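Local coordinates for lactaldehyde dehydrogenase (Escherichia coli, PDB 2IMP), which oxidises L-lactaldehyde irreversibly to L-lactate with NAD(+), and also acts on glycolaldehyde and L-glyceraldehyde, in the breakdown of fucose and rhamnose, at residues 8-13 / 200-205. Numbering follows the deposited sequence.
Sequences PMYIDG and GVFNLV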
ATOM      1  N   PRO A   8      34.679  27.607  -5.409  1.00 18.09           N
ATOM      2  CA  PRO A   8      33.578  28.501  -5.768  1.00 16.43           C
ATOM      3  C   PRO A   8      32.275  27.753  -5.409  1.00 18.41           C
ATOM      4  O   PRO A   8      32.289  26.533  -5.205  1.00 16.60           O
ATOM      5  CB  PRO A   8      33.722  28.629  -7.274  1.00 17.36           C
ATOM      6  CG  PRO A   8      34.127  27.234  -7.656  1.00 16.70           C
ATOM      7  CD  PRO A   8      35.153  26.871  -6.599  1.00 15.90           C
ATOM      8  N   MET A   9      31.172  28.483  -5.321  1.00 17.20           N
ATOM      9  CA  MET A   9      29.898  27.847  -5.053  1.00 17.03           C
ATOM     10  C   MET A   9      29.243  27.410  -6.375  1.00 16.55           C
ATOM     11  O   MET A   9      29.706  27.788  -7.454  1.00 17.55           O
ATOM     12  CB  MET A   9      28.959  28.809  -4.310  1.00 16.13           C
ATOM     13  CG  MET A   9      29.396  29.139  -2.882  1.00 17.55           C
ATOM     14  SD  MET A   9      28.228  30.217  -1.989  1.00 18.15           S
ATOM     15  CE  MET A   9      29.377  31.313  -1.123  1.00 16.13           C
ATOM     16  N   TYR A  10      28.206  26.592  -6.294  1.00 13.94           N
ATOM     17  CA  TYR A  10      27.513  26.184  -7.502  1.00 13.85           C
ATOM     18  C   TYR A  10      26.068  26.678  -7.463  1.00 14.19           C
ATOM     19  O   TYR A  10      25.224  26.104  -6.777  1.00 13.81           O
ATOM     20  CB  TYR A  10      27.545  24.665  -7.671  1.00 13.09           C
ATOM     21  CG  TYR A  10      27.129  24.226  -9.051  1.00 13.83           C
ATOM     22  CD1 TYR A  10      27.963  24.441 -10.153  1.00 13.72           C
ATOM     23  CD2 TYR A  10      25.891  23.619  -9.269  1.00 12.29           C
ATOM     24  CE1 TYR A  10      27.574  24.050 -11.441  1.00 14.41           C
ATOM     25  CE2 TYR A  10      25.491  23.227 -10.550  1.00 12.89           C
ATOM     26  CZ  TYR A  10      26.333  23.450 -11.628  1.00 14.76           C
ATOM     27  OH  TYR A  10      25.936  23.077 -12.886  1.00 13.95           O
ATOM     28  N   ILE A  11      25.816  27.767  -8.180  1.00 15.84           N
ATOM     29  CA  ILE A  11      24.505  28.391  -8.205  1.00 16.69           C
ATOM     30  C   ILE A  11      23.904  28.597  -9.612  1.00 17.38           C
ATOM     31  O   ILE A  11      24.548  29.146 -10.505  1.00 18.70           O
ATOM     32  CB  ILE A  11      24.569  29.754  -7.481  1.00 16.64           C
ATOM     33  CG1 ILE A  11      25.039  29.536  -6.039  1.00 18.99           C
ATOM     34  CG2 ILE A  11      23.206  30.443  -7.516  1.00 16.33           C
ATOM     35  CD1 ILE A  11      25.446  30.806  -5.309  1.00 18.46           C
ATOM     36  N   ASP A  12      22.668  28.141  -9.777  1.00 14.77           N
ATOM     37  CA  ASP A  12      21.938  28.253 -11.030  1.00 14.72           C
ATOM     38  C   ASP A  12      22.658  27.695 -12.286  1.00 14.65           C
ATOM     39  O   ASP A  12      22.727  28.359 -13.325  1.00 11.39           O
ATOM     40  CB  ASP A  12      21.528  29.716 -11.265  1.00 15.06           C
ATOM     41  CG  ASP A  12      20.435  29.861 -12.324  1.00 16.47           C
ATOM     42  OD1 ASP A  12      19.822  28.839 -12.702  1.00 15.86           O
ATOM     43  OD2 ASP A  12      20.179  31.001 -12.766  1.00 15.02           O
ATOM     44  N   GLY A  13      23.195  26.485 -12.168  1.00 13.99           N
ATOM     45  CA  GLY A  13      23.838  25.849 -13.302  1.00 13.24           C
ATOM     46  C   GLY A  13      25.257  26.249 -13.655  1.00 17.10           C
ATOM     47  O   GLY A  13      25.748  25.889 -14.727  1.00 17.33           O
ATOM     48  N   GLY A 200      19.692  25.249 -11.788  1.00 13.25           N
ATOM     49  CA  GLY A 200      18.828  25.509 -10.653  1.00 12.44           C
ATOM     50  C   GLY A 200      18.319  24.293  -9.902  1.00 12.68           C
ATOM     51  O   GLY A 200      17.942  24.415  -8.737  1.00 11.72           O
ATOM     52  N   VAL A 201      18.300  23.126 -10.545  1.00 11.29           N
ATOM     53  CA  VAL A 201      17.810  21.922  -9.875  1.00 11.37           C
ATOM     54  C   VAL A 201      18.696  21.483  -8.691  1.00 13.67           C
ATOM     55  O   VAL A 201      18.191  21.094  -7.634  1.00 14.02           O
ATOM     56  CB  VAL A 201      17.646  20.758 -10.879  1.00 10.20           C
ATOM     57  CG1 VAL A 201      17.217  19.481 -10.151  1.00  5.13           C
ATOM     58  CG2 VAL A 201      16.606  21.139 -11.924  1.00  7.46           C
ATOM     59  N   PHE A 202      20.011  21.544  -8.894  1.00 13.53           N
ATOM     60  CA  PHE A 202      20.978  21.228  -7.848  1.00 13.56           C
ATOM     61  C   PHE A 202      21.932  22.408  -7.612  1.00 13.14           C
ATOM     62  O   PHE A 202      22.642  22.831  -8.521  1.00 14.84           O
ATOM     63  CB  PHE A 202      21.821  19.991  -8.186  1.00 12.75           C
ATOM     64  CG  PHE A 202      22.833  19.636  -7.110  1.00 12.94           C
ATOM     65  CD1 PHE A 202      22.484  18.800  -6.051  1.00 13.92           C
ATOM     66  CD2 PHE A 202      24.131  20.147  -7.153  1.00 13.66           C
ATOM     67  CE1 PHE A 202      23.407  18.489  -5.039  1.00 14.56           C
ATOM     68  CE2 PHE A 202      25.065  19.844  -6.146  1.00 13.47           C
ATOM     69  CZ  PHE A 202      24.705  19.008  -5.092  1.00 11.54           C
ATOM     70  N   ASN A 203      21.918  22.932  -6.394  1.00 12.34           N
ATOM     71  CA  ASN A 203      22.763  24.056  -6.033  1.00 12.58           C
ATOM     72  C   ASN A 203      23.641  23.761  -4.803  1.00 12.89           C
ATOM     73  O   ASN A 203      23.198  23.101  -3.858  1.00 14.20           O
ATOM     74  CB  ASN A 203      21.889  25.282  -5.738  1.00  9.84           C
ATOM     75  CG  ASN A 203      20.918  25.595  -6.857  1.00 10.25           C
ATOM     76  OD1 ASN A 203      21.233  26.352  -7.780  1.00 11.56           O
ATOM     77  ND2 ASN A 203      19.725  25.008  -6.787  1.00  8.45           N
ATOM     78  N   LEU A 204      24.877  24.238  -4.825  1.00 12.86           N
ATOM     79  CA  LEU A 204      25.764  24.025  -3.696  1.00 12.76           C
ATOM     80  C   LEU A 204      26.267  25.335  -3.087  1.00 14.41           C
ATOM     81  O   LEU A 204      26.954  26.111  -3.755  1.00 16.57           O
ATOM     82  CB  LEU A 204      26.974  23.174  -4.107  1.00 13.23           C
ATOM     83  CG  LEU A 204      27.920  22.772  -2.960  1.00 16.12           C
ATOM     84  CD1 LEU A 204      27.345  21.578  -2.219  1.00 14.92           C
ATOM     85  CD2 LEU A 204      29.294  22.406  -3.505  1.00 16.53           C
ATOM     86  N   VAL A 205      25.893  25.602  -1.843  1.00 14.15           N
ATOM     87  CA  VAL A 205      26.378  26.808  -1.182  1.00 15.20           C
ATOM     88  C   VAL A 205      27.371  26.463  -0.059  1.00 15.66           C
ATOM     89  O   VAL A 205      27.242  25.423   0.582  1.00 14.52           O
ATOM     90  CB  VAL A 205      25.215  27.677  -0.645  1.00 14.40           C
ATOM     91  CG1 VAL A 205      24.414  28.229  -1.821  1.00 12.06           C
ATOM     92  CG2 VAL A 205      24.322  26.864   0.280  1.00 14.84           C
TER
HETATM   93  O   HOH W   1      22.140  24.884 -10.150  1.00 10.33           O
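Asn203 OD1 takes the backbone N-H of Asp12 at 3.0 Å, nearly in line with its own C=O bond (166° at OD1), and also lies within hydrogen-bonding distance of a water. That water accepts from Gly13 N and Gly200 N, so it ties residues 12-13 to the loop before strand 202-204. The amide is held at its other end too: ND2 donates to Gly200 O at 2.7 Å, approaching from above that carbonyl's plane, and to Ile173 O. With CG beside the backbone N (chi1 -53°), Asn203 can bridge all of these, and an alanine here would probably leave Asp12 N and Gly200 O without these partners and the water less firmly placed. Next along lies a single antiparallel hydrogen-bonded pair: Leu204 N donates to Tyr10 O at 2.7 Å, and Tyr10 N returns a bond to Leu204 O. The strand directions lie 149° apart, well short of a straight antiparallel run. Tyr10, its CG anti to the backbone N, turns its ring edge to Phe202 O, 3.4 Å from CD2, while its OH bonds Asp193. Met9 SD packs against Val205, 4.2 Å from CB. Asp12 OD2 forms salt bridges with Arg55 and Arg199. Strand 202-204 runs parallel to strand 172-176 of the Rossmann-like NAD-binding domain, and on its other edge it meets strand 5-11 through the Tyr10-Leu204 bridge alone. Helix 43-62 packs against Asn203 and Val205 on one face, and helix 183-195 against Tyr10, Phe202 and Leu204 on the other.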